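Local structure of URE2 protein (Saccharomyces cerevisiae, 1K0D) at residues Y20-H25 with K33-L38; R26-G31 with A69-L74; L122-S127 with G163-A168. The protein represses nitrogen-utilisation genes by sequestering phosphorylated GATA activators in the cytoplasm, and also acts as a glutathione peroxidase and, in its amyloid form, as a prion. All blocks are in the same frame, centred on the assembly; numbering follows the deposited sequence.

Interaction 1: residues Y20-H25 with K33-L38; sequences YTLFSH and KVAIVL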
ATOM      1  N   TYR B  20      14.760  -6.504  16.582  1.00 33.46           N
ATOM      2  CA  TYR B  20      13.499  -5.873  16.219  1.00 32.04           C
ATOM      3  C   TYR B  20      12.366  -6.271  17.147  1.00 30.77           C
ATOM      4  O   TYR B  20      12.330  -7.383  17.655  1.00 29.96           O
ATOM      5  CB  TYR B  20      13.107  -6.254  14.785  1.00 31.60           C
ATOM      6  CG  TYR B  20      14.190  -5.991  13.774  1.00 34.19           C
ATOM      7  CD1 TYR B  20      15.305  -6.826  13.693  1.00 34.90           C
ATOM      8  CD2 TYR B  20      14.132  -4.880  12.928  1.00 32.97           C
ATOM      9  CE1 TYR B  20      16.338  -6.562  12.804  1.00 35.96           C
ATOM     10  CE2 TYR B  20      15.163  -4.607  12.031  1.00 34.72           C
ATOM     11  CZ  TYR B  20      16.263  -5.451  11.978  1.00 35.82           C
ATOM     12  OH  TYR B  20      17.305  -5.182  11.121  1.00 37.46           O
ATOM     13  N   THR B  21      11.440  -5.344  17.361  1.00 30.55           N
ATOM     14  CA  THR B  21      10.278  -5.604  18.191  1.00 30.75           C
ATOM     15  C   THR B  21       9.091  -5.426  17.258  1.00 29.97           C
ATOM     16  O   THR B  21       8.952  -4.393  16.598  1.00 31.22           O
ATOM     17  CB  THR B  21      10.157  -4.597  19.359  1.00 33.14           C
ATOM     18  OG1 THR B  21      11.320  -4.682  20.193  1.00 33.18           O
ATOM     19  CG2 THR B  21       8.917  -4.896  20.192  1.00 31.70           C
ATOM     20  N   LEU B  22       8.244  -6.438  17.186  1.00 27.81           N
ATOM     21  CA  LEU B  22       7.081  -6.367  16.319  1.00 26.81           C
ATOM     22  C   LEU B  22       5.792  -6.250  17.112  1.00 27.47           C
ATOM     23  O   LEU B  22       5.523  -7.067  17.992  1.00 27.43           O
ATOM     24  CB  LEU B  22       7.014  -7.607  15.426  1.00 23.67           C
ATOM     25  CG  LEU B  22       5.720  -7.816  14.630  1.00 25.42           C
ATOM     26  CD1 LEU B  22       5.564  -6.698  13.599  1.00 25.62           C
ATOM     27  CD2 LEU B  22       5.756  -9.185  13.939  1.00 22.95           C
ATOM     28  N   PHE B  23       5.007  -5.221  16.815  1.00 26.94           N
ATOM     29  CA  PHE B  23       3.720  -5.049  17.471  1.00 27.75           C
ATOM     30  C   PHE B  23       2.689  -5.643  16.539  1.00 28.76           C
ATOM     31  O   PHE B  23       2.657  -5.314  15.360  1.00 28.42           O
ATOM     32  CB  PHE B  23       3.416  -3.579  17.715  1.00 28.04           C
ATOM     33  CG  PHE B  23       4.262  -2.970  18.779  1.00 27.73           C
ATOM     34  CD1 PHE B  23       5.473  -2.373  18.463  1.00 27.67           C
ATOM     35  CD2 PHE B  23       3.855  -3.009  20.107  1.00 25.45           C
ATOM     36  CE1 PHE B  23       6.273  -1.815  19.459  1.00 29.26           C
ATOM     37  CE2 PHE B  23       4.644  -2.460  21.106  1.00 28.66           C
ATOM     38  CZ  PHE B  23       5.857  -1.859  20.782  1.00 28.22           C
ATOM     39  N   SER B  24       1.849  -6.524  17.070  1.00 31.60           N
ATOM     40  CA  SER B  24       0.840  -7.188  16.260  1.00 31.70           C
ATOM     41  C   SER B  24      -0.354  -7.607  17.115  1.00 33.77           C
ATOM     42  O   SER B  24      -0.570  -7.080  18.208  1.00 32.35           O
ATOM     43  CB  SER B  24       1.467  -8.423  15.604  1.00 30.69           C
ATOM     44  OG  SER B  24       0.536  -9.108  14.784  1.00 31.67           O
ATOM     45  N   HIS B  25      -1.130  -8.551  16.593  1.00 35.28           N
ATOM     46  CA  HIS B  25      -2.287  -9.092  17.293  1.00 39.10           C
ATOM     47  C   HIS B  25      -2.363 -10.565  16.908  1.00 40.19           C
ATOM     48  O   HIS B  25      -2.110 -10.920  15.759  1.00 39.86           O
ATOM     49  CB  HIS B  25      -3.563  -8.360  16.879  1.00 42.83           C
ATOM     50  CG  HIS B  25      -4.762  -8.742  17.687  1.00 46.00           C
ATOM     51  ND1 HIS B  25      -5.414  -9.946  17.528  1.00 47.72           N
ATOM     52  CD2 HIS B  25      -5.414  -8.088  18.678  1.00 46.91           C
ATOM     53  CE1 HIS B  25      -6.418 -10.016  18.386  1.00 48.15           C
ATOM     54  NE2 HIS B  25      -6.439  -8.901  19.096  1.00 47.56           N
ATOM     55  N   LYS B  33       2.301 -11.395   8.218  1.00 28.75           N
ATOM     56  CA  LYS B  33       2.958 -11.097   6.950  1.00 28.20           C
ATOM     57  C   LYS B  33       4.359 -10.564   7.238  1.00 26.98           C
ATOM     58  O   LYS B  33       5.311 -10.890   6.534  1.00 27.55           O
ATOM     59  CB  LYS B  33       2.182 -10.044   6.157  1.00 30.31           C
ATOM     60  CG  LYS B  33       2.809  -9.734   4.799  1.00 33.60           C
ATOM     61  CD  LYS B  33       2.354  -8.396   4.236  1.00 33.93           C
ATOM     62  CE  LYS B  33       0.850  -8.322   4.098  1.00 38.45           C
ATOM     63  NZ  LYS B  33       0.431  -6.966   3.618  1.00 43.04           N
ATOM     64  N   VAL B  34       4.481  -9.743   8.280  1.00 24.47           N
ATOM     65  CA  VAL B  34       5.774  -9.183   8.644  1.00 23.10           C
ATOM     66  C   VAL B  34       6.612 -10.248   9.350  1.00 22.35           C
ATOM     67  O   VAL B  34       7.806 -10.356   9.112  1.00 20.56           O
ATOM     68  CB  VAL B  34       5.622  -7.939   9.569  1.00 22.65           C
ATOM     69  CG1 VAL B  34       6.982  -7.493  10.060  1.00 18.67           C
ATOM     70  CG2 VAL B  34       4.957  -6.779   8.796  1.00 22.07           C
ATOM     71  N   ALA B  35       5.978 -11.034  10.218  1.00 22.37           N
ATOM     72  CA  ALA B  35       6.681 -12.091  10.939  1.00 23.15           C
ATOM     73  C   ALA B  35       7.325 -13.041   9.933  1.00 22.32           C
ATOM     74  O   ALA B  35       8.470 -13.448  10.095  1.00 23.71           O
ATOM     75  CB  ALA B  35       5.707 -12.855  11.842  1.00 23.24           C
ATOM     76  N   ILE B  36       6.585 -13.378   8.884  1.00 21.71           N
ATOM     77  CA  ILE B  36       7.097 -14.265   7.847  1.00 22.02           C
ATOM     78  C   ILE B  36       8.370 -13.727   7.181  1.00 23.67           C
ATOM     79  O   ILE B  36       9.364 -14.445   7.062  1.00 23.74           O
ATOM     80  CB  ILE B  36       6.026 -14.514   6.764  1.00 21.21           C
ATOM     81  CG1 ILE B  36       4.954 -15.462   7.315  1.00 20.86           C
ATOM     82  CG2 ILE B  36       6.672 -15.085   5.505  1.00 21.90           C
ATOM     83  CD1 ILE B  36       3.811 -15.703   6.374  1.00 22.80           C
ATOM     84  N   VAL B  37       8.350 -12.468   6.755  1.00 22.48           N
ATOM     85  CA  VAL B  37       9.527 -11.897   6.101  1.00 22.22           C
ATOM     86  C   VAL B  37      10.676 -11.740   7.086  1.00 22.24           C
ATOM     87  O   VAL B  37      11.839 -11.935   6.742  1.00 20.55           O
ATOM     88  CB  VAL B  37       9.199 -10.538   5.455  1.00 20.74           C
ATOM     89  CG1 VAL B  37      10.471  -9.897   4.883  1.00 17.06           C
ATOM     90  CG2 VAL B  37       8.165 -10.749   4.362  1.00 19.92           C
ATOM     91  N   LEU B  38      10.336 -11.374   8.313  1.00 22.73           N
ATOM     92  CA  LEU B  38      11.320 -11.216   9.377  1.00 25.36           C
ATOM     93  C   LEU B  38      12.013 -12.583   9.567  1.00 26.24           C
ATOM     94  O   LEU B  38      13.240 -12.679   9.679  1.00 24.25           O
ATOM     95  CB  LEU B  38      10.582 -10.810  10.664  1.00 25.76           C
ATOM     96  CG  LEU B  38      11.003  -9.660  11.590  1.00 31.01           C
ATOM     97  CD1 LEU B  38      11.644  -8.501  10.837  1.00 27.00           C
ATOM     98  CD2 LEU B  38       9.752  -9.191  12.341  1.00 27.27           C
TER

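Interaction 2: residues R26-G31 with A69-L74; sequences RSAPNG and ARVPAL. With GSH (glutathione), chain F.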
ATOM      1  N   ARG B  26      -2.710 -11.419  17.864  1.00 42.01           N
ATOM      2  CA  ARG B  26      -2.767 -12.856  17.618  1.00 44.24           C
ATOM      3  C   ARG B  26      -3.527 -13.307  16.380  1.00 43.41           C
ATOM      4  O   ARG B  26      -3.241 -14.368  15.841  1.00 44.20           O
ATOM      5  CB  ARG B  26      -3.301 -13.578  18.862  1.00 47.03           C
ATOM      6  CG  ARG B  26      -2.337 -13.493  20.048  1.00 50.03           C
ATOM      7  CD  ARG B  26      -2.812 -14.284  21.259  1.00 51.87           C
ATOM      8  NE  ARG B  26      -1.875 -14.171  22.376  1.00 52.70           N
ATOM      9  CZ  ARG B  26      -1.749 -13.095  23.149  1.00 53.15           C
ATOM     10  NH1 ARG B  26      -0.861 -13.086  24.135  1.00 52.80           N
ATOM     11  NH2 ARG B  26      -2.520 -12.033  22.949  1.00 53.75           N
ATOM     12  N   SER B  27      -4.487 -12.516  15.919  1.00 43.36           N
ATOM     13  CA  SER B  27      -5.236 -12.896  14.725  1.00 43.93           C
ATOM     14  C   SER B  27      -5.165 -11.824  13.638  1.00 42.68           C
ATOM     15  O   SER B  27      -6.148 -11.570  12.939  1.00 43.02           O
ATOM     16  CB  SER B  27      -6.702 -13.171  15.077  1.00 46.17           C
ATOM     17  OG  SER B  27      -7.343 -11.997  15.545  1.00 48.27           O
ATOM     18  N   ALA B  28      -4.002 -11.192  13.502  1.00 39.36           N
ATOM     19  CA  ALA B  28      -3.814 -10.150  12.496  1.00 36.22           C
ATOM     20  C   ALA B  28      -2.952 -10.668  11.343  1.00 33.57           C
ATOM     21  O   ALA B  28      -1.734 -10.805  11.485  1.00 32.87           O
ATOM     22  CB  ALA B  28      -3.160  -8.926  13.131  1.00 36.22           C
ATOM     23  N   PRO B  29      -3.576 -10.971  10.189  1.00 30.73           N
ATOM     24  CA  PRO B  29      -2.862 -11.474   9.007  1.00 27.40           C
ATOM     25  C   PRO B  29      -1.692 -10.572   8.600  1.00 26.35           C
ATOM     26  O   PRO B  29      -0.627 -11.060   8.209  1.00 23.40           O
ATOM     27  CB  PRO B  29      -3.953 -11.532   7.947  1.00 28.52           C
ATOM     28  CG  PRO B  29      -5.172 -11.876   8.753  1.00 31.92           C
ATOM     29  CD  PRO B  29      -5.033 -10.965   9.957  1.00 30.83           C
ATOM     30  N   ASN B  30      -1.887  -9.260   8.704  1.00 24.37           N
ATOM     31  CA  ASN B  30      -0.825  -8.327   8.357  1.00 25.50           C
ATOM     32  C   ASN B  30       0.349  -8.464   9.313  1.00 25.33           C
ATOM     33  O   ASN B  30       1.489  -8.183   8.950  1.00 23.71           O
ATOM     34  CB  ASN B  30      -1.340  -6.891   8.366  1.00 27.38           C
ATOM     35  CG  ASN B  30      -2.130  -6.559   7.121  1.00 30.70           C
ATOM     36  OD1 ASN B  30      -1.702  -6.867   6.010  1.00 33.37           O
ATOM     37  ND2 ASN B  30      -3.288  -5.931   7.295  1.00 32.99           N
ATOM     38  N   GLY B  31       0.066  -8.898  10.536  1.00 25.20           N
ATOM     39  CA  GLY B  31       1.125  -9.079  11.509  1.00 26.72           C
ATOM     40  C   GLY B  31       1.972 -10.266  11.101  1.00 27.45           C
ATOM     41  O   GLY B  31       3.200 -10.184  11.081  1.00 28.51           O
ATOM     42  N   ALA B  69      -2.326   4.118  14.785  1.00 33.71           N
ATOM     43  CA  ALA B  69      -2.814   3.297  15.895  1.00 34.36           C
ATOM     44  C   ALA B  69      -3.331   1.918  15.471  1.00 33.92           C
ATOM     45  O   ALA B  69      -4.356   1.448  15.970  1.00 33.03           O
ATOM     46  CB  ALA B  69      -3.913   4.054  16.654  1.00 30.80           C
ATOM     47  N   ARG B  70      -2.619   1.281  14.548  1.00 33.42           N
ATOM     48  CA  ARG B  70      -2.989  -0.045  14.060  1.00 33.14           C
ATOM     49  C   ARG B  70      -1.747  -0.930  14.029  1.00 31.30           C
ATOM     50  O   ARG B  70      -0.626  -0.453  14.210  1.00 28.69           O
ATOM     51  CB  ARG B  70      -3.584   0.048  12.645  1.00 35.60           C
ATOM     52  CG  ARG B  70      -4.925   0.777  12.554  1.00 40.59           C
ATOM     53  CD  ARG B  70      -6.036  -0.025  13.233  1.00 46.40           C
ATOM     54  NE  ARG B  70      -7.354   0.606  13.121  1.00 49.46           N
ATOM     55  CZ  ARG B  70      -7.737   1.684  13.803  1.00 51.93           C
ATOM     56  NH1 ARG B  70      -6.908   2.268  14.665  1.00 50.80           N
ATOM     57  NH2 ARG B  70      -8.953   2.188  13.617  1.00 51.78           N
ATOM     58  N   VAL B  71      -1.954  -2.224  13.815  1.00 29.71           N
ATOM     59  CA  VAL B  71      -0.845  -3.162  13.732  1.00 31.20           C
ATOM     60  C   VAL B  71      -0.792  -3.679  12.299  1.00 30.99           C
ATOM     61  O   VAL B  71      -1.809  -3.718  11.607  1.00 32.71           O
ATOM     62  CB  VAL B  71      -1.013  -4.350  14.708  1.00 30.86           C
ATOM     63  CG1 VAL B  71      -0.737  -3.894  16.138  1.00 29.47           C
ATOM     64  CG2 VAL B  71      -2.409  -4.922  14.595  1.00 31.51           C
ATOM     65  N   PRO B  72       0.393  -4.095  11.838  1.00 28.45           N
ATOM     66  CA  PRO B  72       1.647  -4.102  12.593  1.00 26.88           C
ATOM     67  C   PRO B  72       2.445  -2.803  12.554  1.00 25.16           C
ATOM     68  O   PRO B  72       2.203  -1.917  11.734  1.00 25.12           O
ATOM     69  CB  PRO B  72       2.416  -5.226  11.927  1.00 27.05           C
ATOM     70  CG  PRO B  72       2.087  -4.969  10.468  1.00 24.48           C
ATOM     71  CD  PRO B  72       0.584  -4.707  10.507  1.00 27.17           C
ATOM     72  N   ALA B  73       3.406  -2.720  13.459  1.00 24.45           N
ATOM     73  CA  ALA B  73       4.327  -1.598  13.546  1.00 24.52           C
ATOM     74  C   ALA B  73       5.611  -2.299  13.958  1.00 26.70           C
ATOM     75  O   ALA B  73       5.577  -3.257  14.740  1.00 26.98           O
ATOM     76  CB  ALA B  73       3.888  -0.604  14.614  1.00 23.51           C
ATOM     77  N   LEU B  74       6.734  -1.851  13.420  1.00 25.25           N
ATOM     78  CA  LEU B  74       8.006  -2.474  13.735  1.00 26.59           C
ATOM     79  C   LEU B  74       9.008  -1.463  14.256  1.00 26.99           C
ATOM     80  O   LEU B  74       9.077  -0.336  13.772  1.00 27.78           O
ATOM     81  CB  LEU B  74       8.596  -3.138  12.493  1.00 24.25           C
ATOM     82  CG  LEU B  74       9.907  -3.874  12.746  1.00 25.78           C
ATOM     83  CD1 LEU B  74       9.589  -5.181  13.473  1.00 26.77           C
ATOM     84  CD2 LEU B  74      10.630  -4.152  11.432  1.00 27.72           C
TER
HETATM   85  N1  GSH F 356      -2.857  -1.291   5.576  1.00 31.99           N
HETATM   86  CA1 GSH F 356      -2.381  -1.742   6.892  1.00 36.30           C
HETATM   87  C1  GSH F 356      -1.110  -2.643   6.814  1.00 33.93           C
HETATM   88  O11 GSH F 356      -0.933  -3.344   5.804  1.00 33.78           O
HETATM   89  O12 GSH F 356      -0.293  -2.603   7.839  1.00 29.81           O
HETATM   90  CB1 GSH F 356      -3.538  -2.482   7.623  1.00 38.96           C
HETATM   91  CG1 GSH F 356      -3.498  -2.243   9.162  1.00 44.31           C
HETATM   92  CD1 GSH F 356      -4.686  -2.991   9.840  1.00 46.63           C
HETATM   93  OE1 GSH F 356      -5.853  -2.815   9.451  1.00 47.90           O
HETATM   94  N2  GSH F 356      -4.338  -3.805  10.858  1.00 50.34           N
HETATM   95  CA2 GSH F 356      -5.357  -4.573  11.610  1.00 53.29           C
HETATM   96  C2  GSH F 356      -5.654  -3.862  12.955  1.00 54.59           C
HETATM   97  O2  GSH F 356      -4.807  -3.161  13.527  1.00 52.29           O
HETATM   98  CB2 GSH F 356      -4.831  -5.994  11.916  1.00 53.53           C
HETATM   99  SG2 GSH F 356      -4.724  -7.061  10.433  1.00 57.52           S
HETATM  100  N3  GSH F 356      -6.902  -4.053  13.478  1.00 57.75           N
HETATM  101  CA3 GSH F 356      -7.367  -3.457  14.756  1.00 61.06           C
HETATM  102  C3  GSH F 356      -8.338  -2.301  14.491  1.00 63.78           C
HETATM  103  O31 GSH F 356      -8.798  -1.728  15.494  1.00 65.46           O
HETATM  104  O32 GSH F 356      -8.620  -1.994  13.302  1.00 65.65           O

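Interaction 3: residues L122-S127 with G163-A168; sequences LFFQTS and GVVEMA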
ATOM      1  N   LEU B 122       2.918  -6.055  -4.523  1.00 18.30           N
ATOM      2  CA  LEU B 122       2.861  -5.716  -3.109  1.00 19.77           C
ATOM      3  C   LEU B 122       1.783  -4.658  -2.851  1.00 18.77           C
ATOM      4  O   LEU B 122       0.995  -4.788  -1.916  1.00 17.69           O
ATOM      5  CB  LEU B 122       4.224  -5.222  -2.627  1.00 20.49           C
ATOM      6  CG  LEU B 122       4.304  -4.823  -1.153  1.00 22.01           C
ATOM      7  CD1 LEU B 122       3.924  -6.010  -0.243  1.00 23.04           C
ATOM      8  CD2 LEU B 122       5.709  -4.351  -0.857  1.00 21.75           C
ATOM      9  N   PHE B 123       1.744  -3.618  -3.680  1.00 17.51           N
ATOM     10  CA  PHE B 123       0.728  -2.582  -3.521  1.00 16.01           C
ATOM     11  C   PHE B 123      -0.650  -3.160  -3.856  1.00 17.19           C
ATOM     12  O   PHE B 123      -1.644  -2.815  -3.221  1.00 17.47           O
ATOM     13  CB  PHE B 123       1.042  -1.363  -4.404  1.00 13.66           C
ATOM     14  CG  PHE B 123       1.892  -0.319  -3.719  1.00 13.11           C
ATOM     15  CD1 PHE B 123       3.266  -0.265  -3.931  1.00 15.00           C
ATOM     16  CD2 PHE B 123       1.313   0.597  -2.838  1.00 12.02           C
ATOM     17  CE1 PHE B 123       4.061   0.684  -3.280  1.00 14.21           C
ATOM     18  CE2 PHE B 123       2.094   1.554  -2.177  1.00 15.11           C
ATOM     19  CZ  PHE B 123       3.477   1.596  -2.401  1.00 14.04           C
ATOM     20  N   PHE B 124      -0.711  -4.051  -4.840  1.00 19.05           N
ATOM     21  CA  PHE B 124      -1.979  -4.692  -5.208  1.00 21.40           C
ATOM     22  C   PHE B 124      -2.512  -5.485  -3.997  1.00 22.17           C
ATOM     23  O   PHE B 124      -3.694  -5.408  -3.649  1.00 21.71           O
ATOM     24  CB  PHE B 124      -1.758  -5.634  -6.399  1.00 22.02           C
ATOM     25  CG  PHE B 124      -2.983  -6.409  -6.812  1.00 22.83           C
ATOM     26  CD1 PHE B 124      -4.185  -5.756  -7.078  1.00 23.60           C
ATOM     27  CD2 PHE B 124      -2.917  -7.785  -6.990  1.00 23.09           C
ATOM     28  CE1 PHE B 124      -5.305  -6.464  -7.521  1.00 25.42           C
ATOM     29  CE2 PHE B 124      -4.028  -8.508  -7.432  1.00 23.94           C
ATOM     30  CZ  PHE B 124      -5.227  -7.845  -7.700  1.00 24.14           C
ATOM     31  N   GLN B 125      -1.627  -6.224  -3.337  1.00 23.14           N
ATOM     32  CA  GLN B 125      -2.015  -7.015  -2.167  1.00 24.47           C
ATOM     33  C   GLN B 125      -2.488  -6.156  -0.990  1.00 24.21           C
ATOM     34  O   GLN B 125      -3.572  -6.378  -0.452  1.00 25.24           O
ATOM     35  CB  GLN B 125      -0.844  -7.900  -1.710  1.00 24.57           C
ATOM     36  CG  GLN B 125      -1.215  -8.939  -0.644  1.00 26.19           C
ATOM     37  CD  GLN B 125      -1.311  -8.358   0.760  1.00 25.25           C
ATOM     38  OE1 GLN B 125      -2.249  -8.651   1.497  1.00 29.43           O
ATOM     39  NE2 GLN B 125      -0.334  -7.544   1.137  1.00 22.68           N
ATOM     40  N   THR B 126      -1.680  -5.177  -0.593  1.00 23.30           N
ATOM     41  CA  THR B 126      -2.016  -4.316   0.540  1.00 24.10           C
ATOM     42  C   THR B 126      -3.203  -3.378   0.306  1.00 24.57           C
ATOM     43  O   THR B 126      -3.947  -3.064   1.242  1.00 24.19           O
ATOM     44  CB  THR B 126      -0.812  -3.438   0.954  1.00 25.68           C
ATOM     45  OG1 THR B 126      -0.486  -2.542  -0.116  1.00 26.98           O
ATOM     46  CG2 THR B 126       0.403  -4.301   1.260  1.00 25.08           C
ATOM     47  N   SER B 127      -3.379  -2.943  -0.938  1.00 23.19           N
ATOM     48  CA  SER B 127      -4.447  -2.010  -1.279  1.00 25.54           C
ATOM     49  C   SER B 127      -5.693  -2.584  -1.948  1.00 26.20           C
ATOM     50  O   SER B 127      -6.787  -2.053  -1.756  1.00 26.19           O
ATOM     51  CB  SER B 127      -3.874  -0.892  -2.156  1.00 27.48           C
ATOM     52  OG  SER B 127      -2.738  -0.306  -1.520  1.00 35.54           O
ATOM     53  N   GLY B 163      -8.649 -14.047  -8.968  1.00 25.80           N
ATOM     54  CA  GLY B 163      -8.612 -14.482 -10.351  1.00 25.62           C
ATOM     55  C   GLY B 163      -7.422 -13.847 -11.054  1.00 26.73           C
ATOM     56  O   GLY B 163      -6.819 -14.454 -11.939  1.00 25.89           O
ATOM     57  N   VAL B 164      -7.082 -12.616 -10.666  1.00 26.54           N
ATOM     58  CA  VAL B 164      -5.939 -11.917 -11.256  1.00 26.73           C
ATOM     59  C   VAL B 164      -4.659 -12.674 -10.894  1.00 26.72           C
ATOM     60  O   VAL B 164      -3.769 -12.855 -11.729  1.00 26.30           O
ATOM     61  CB  VAL B 164      -5.830 -10.462 -10.734  1.00 27.38           C
ATOM     62  CG1 VAL B 164      -4.586  -9.792 -11.291  1.00 26.41           C
ATOM     63  CG2 VAL B 164      -7.070  -9.676 -11.135  1.00 29.03           C
ATOM     64  N   VAL B 165      -4.569 -13.121  -9.647  1.00 25.62           N
ATOM     65  CA  VAL B 165      -3.398 -13.871  -9.200  1.00 27.48           C
ATOM     66  C   VAL B 165      -3.341 -15.240  -9.893  1.00 28.45           C
ATOM     67  O   VAL B 165      -2.279 -15.688 -10.337  1.00 26.92           O
ATOM     68  CB  VAL B 165      -3.424 -14.085  -7.667  1.00 26.25           C
ATOM     69  CG1 VAL B 165      -2.248 -14.940  -7.242  1.00 23.20           C
ATOM     70  CG2 VAL B 165      -3.385 -12.733  -6.953  1.00 26.42           C
ATOM     71  N   GLU B 166      -4.493 -15.898  -9.982  1.00 29.81           N
ATOM     72  CA  GLU B 166      -4.588 -17.207 -10.623  1.00 31.31           C
ATOM     73  C   GLU B 166      -4.098 -17.110 -12.068  1.00 32.49           C
ATOM     74  O   GLU B 166      -3.253 -17.891 -12.501  1.00 33.28           O
ATOM     75  CB  GLU B 166      -6.040 -17.695 -10.604  1.00 32.17           C
ATOM     76  CG  GLU B 166      -6.246 -19.062 -11.236  1.00 34.70           C
ATOM     77  CD  GLU B 166      -5.706 -20.195 -10.379  1.00 37.62           C
ATOM     78  OE1 GLU B 166      -5.722 -21.357 -10.846  1.00 42.09           O
ATOM     79  OE2 GLU B 166      -5.271 -19.933  -9.235  1.00 39.18           O
ATOM     80  N   MET B 167      -4.638 -16.145 -12.805  1.00 33.14           N
ATOM     81  CA  MET B 167      -4.269 -15.931 -14.201  1.00 35.94           C
ATOM     82  C   MET B 167      -2.760 -15.715 -14.352  1.00 36.11           C
ATOM     83  O   MET B 167      -2.112 -16.363 -15.175  1.00 36.64           O
ATOM     84  CB  MET B 167      -5.048 -14.728 -14.759  1.00 39.61           C
ATOM     85  CG  MET B 167      -4.666 -14.298 -16.175  1.00 44.94           C
ATOM     86  SD  MET B 167      -5.820 -13.075 -16.896  1.00 52.82           S
ATOM     87  CE  MET B 167      -5.367 -11.552 -15.991  1.00 50.24           C
ATOM     88  N   ALA B 168      -2.199 -14.808 -13.557  1.00 33.72           N
ATOM     89  CA  ALA B 168      -0.771 -14.534 -13.622  1.00 32.76           C
ATOM     90  C   ALA B 168       0.046 -15.804 -13.371  1.00 31.82           C
ATOM     91  O   ALA B 168       1.025 -16.068 -14.073  1.00 31.29           O
ATOM     92  CB  ALA B 168      -0.395 -13.458 -12.610  1.00 30.42           C
TER

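Interaction 1: residues Y20-H25 with K33-L38
Leu22 is the hub of this contact and meets Val34, Ala35 and Leu38. It joins strand 20-24 to helix 29-40 within the beta-alpha-beta unit that opens the thioredoxin-like N-terminal domain of the GST fold. Strand and helix segment run nearly antiparallel, at 158°, with axes 10.0 Å apart. That spacing is bridged by side chains alone. CG of Leu22 lies anti to the backbone N (chi1 169°), which carries the two methyls out from the strand to the helix. The methyls divide the work. CD1 meets CG1 of Val34, and the two side chains pass at a slant rather than end on. CD2 points to Ala35, 4.2 Å from its CB. The same CD2 of Leu22 also faces CD2 of Leu38 at 4.3 Å, one helical turn after Val34. The Leu38 rotamer is off-staggered (chi1 -133°), so its detail is less certain. All four residues are buried, and the contact is purely apolar. Pro72 and Leu74 also touch Leu22, while from helix 87-102 Ile90 touches Val34 and Leu94 touches Leu38. Tyr45, at the start of the next strand, packs on both Ala35 and Leu38. The tightest approach between strand and helix is Leu22 CD1 to Val34 CG1, at 3.9 Å.

Interaction 2: residues R26-G31 with A69-L74
The glutathione pocket is bounded here by Ala28 and Asn30 at the start of helix 29-40 and by Val71 and Pro72 in the loop before strand 73-76. The direct contact between the two segments is small and is made by van der Waals packing, mostly of carbon on carbon. CB of Asn30 packs 3.6 Å from CD of Pro72. CG of the same proline touches the backbone O of Asn30, and its CB rests against CA of Gly31. Ala28 CB meets Val71 CG2 at 4.3 Å. Ala28 is the N-cap of the helix, and its O accepts the first-turn bond from Gly31 N.

The peptide bond before Pro72 is cis. A cis-proline facing the start of the first helix is a hallmark of the thioredoxin fold, and in GSTs the residue before it holds the cysteine of glutathione. Val71 does exactly this. Its N donates to O2 of glutathione at 3.0 Å, almost straight at 177°. Its O accepts from N2 of the ligand, so the two backbones pair like neighbouring antiparallel strands. The ligand sulfur SG2 sits against segment 26-31, 3.6 Å from Ala28 CB and 3.6 Å from Asn30 ND2, with Pro29 CD a little farther. CG of Asn30 lies beside the backbone N (chi1 -78°), which turns the amide toward the ligand. Ser87 and Glu86 bind glutathione as well.

At the glycine end of the ligand, Arg70 bends at chi2 (-68°) and brings NE to 2.9 Å from carboxylate atom O32. The other oxygen, O31, lies over one face of the guanidinium, offset toward its rim. NH1 of Arg70 is tied back to the O of Ala69 at 3.0 Å, with that oxygen close to the guanidinium plane.

Interaction 3: residues L122-S127 with G163-A168
The Phe124 ring is the flat group of this contact, and two valines of the facing helix meet its far end. CG2 of Val165 lies at the ring edge, near the ring plane, 4.3 Å from CE2. Val164 comes in obliquely. Its CB is 4.1 Å from CZ, and its CG1 is about equally near CE2 and CZ. The ring thus touches Val164 and Val165 through the CE2 and CZ atoms at its far end and not through a broad stack. Trp85 of the second subunit meets the same ring edge-to-face, so Phe124 packs both within its chain and across the dimer.

Torsions explain the reach. CG of Phe124 is anti to the backbone N (chi1 177°), so the ring extends from helix 112-142 toward helix 148-176. Val164 answers with CG1 in the same relation to its own N (chi1 176°). The rest of the two segments stays apart, and only 98 Å² is buried between them. The contact is a single ring set against neighbouring residues of one helical turn. It is apolar and buried. Val165 is further packed by Phe219, Val240 and Trp243.

Segment 122-127 also faces the second subunit: Phe123 stacks on Phe123 there, and Ser127 OG is hydrogen-bonded to Thr126 OG1 of that subunit. The two segments run in roughly opposite directions, as neighbouring long helices of the all-helical C-terminal domain of the GST fold, whose first helices also build the dimer interface.

How the interactions relate
Interactions 1 and 2 form one continuous region, with centres 8 Å apart. They share helix 29-40, and their strands 20-24 and 73-76 are neighbours in the sheet. Phe23 N probably bonds to Ala73 O at 2.9 Å, joining the two contacts directly. Interaction 2 grips the glutathione; interaction 1 lies behind it, with the Val34 side chain about 7 Å from the ligand by nearest atoms. Interaction 3 is in the helical domain, its centre 22 Å from that of interaction 1 and 21 Å from that of interaction 2. It meets the first domain where Lys33 NZ lies 3.6 Å from Thr126 CG2. By nearest atoms, the Phe124 side chain comes to about 7 Å of a different glutathione molecule.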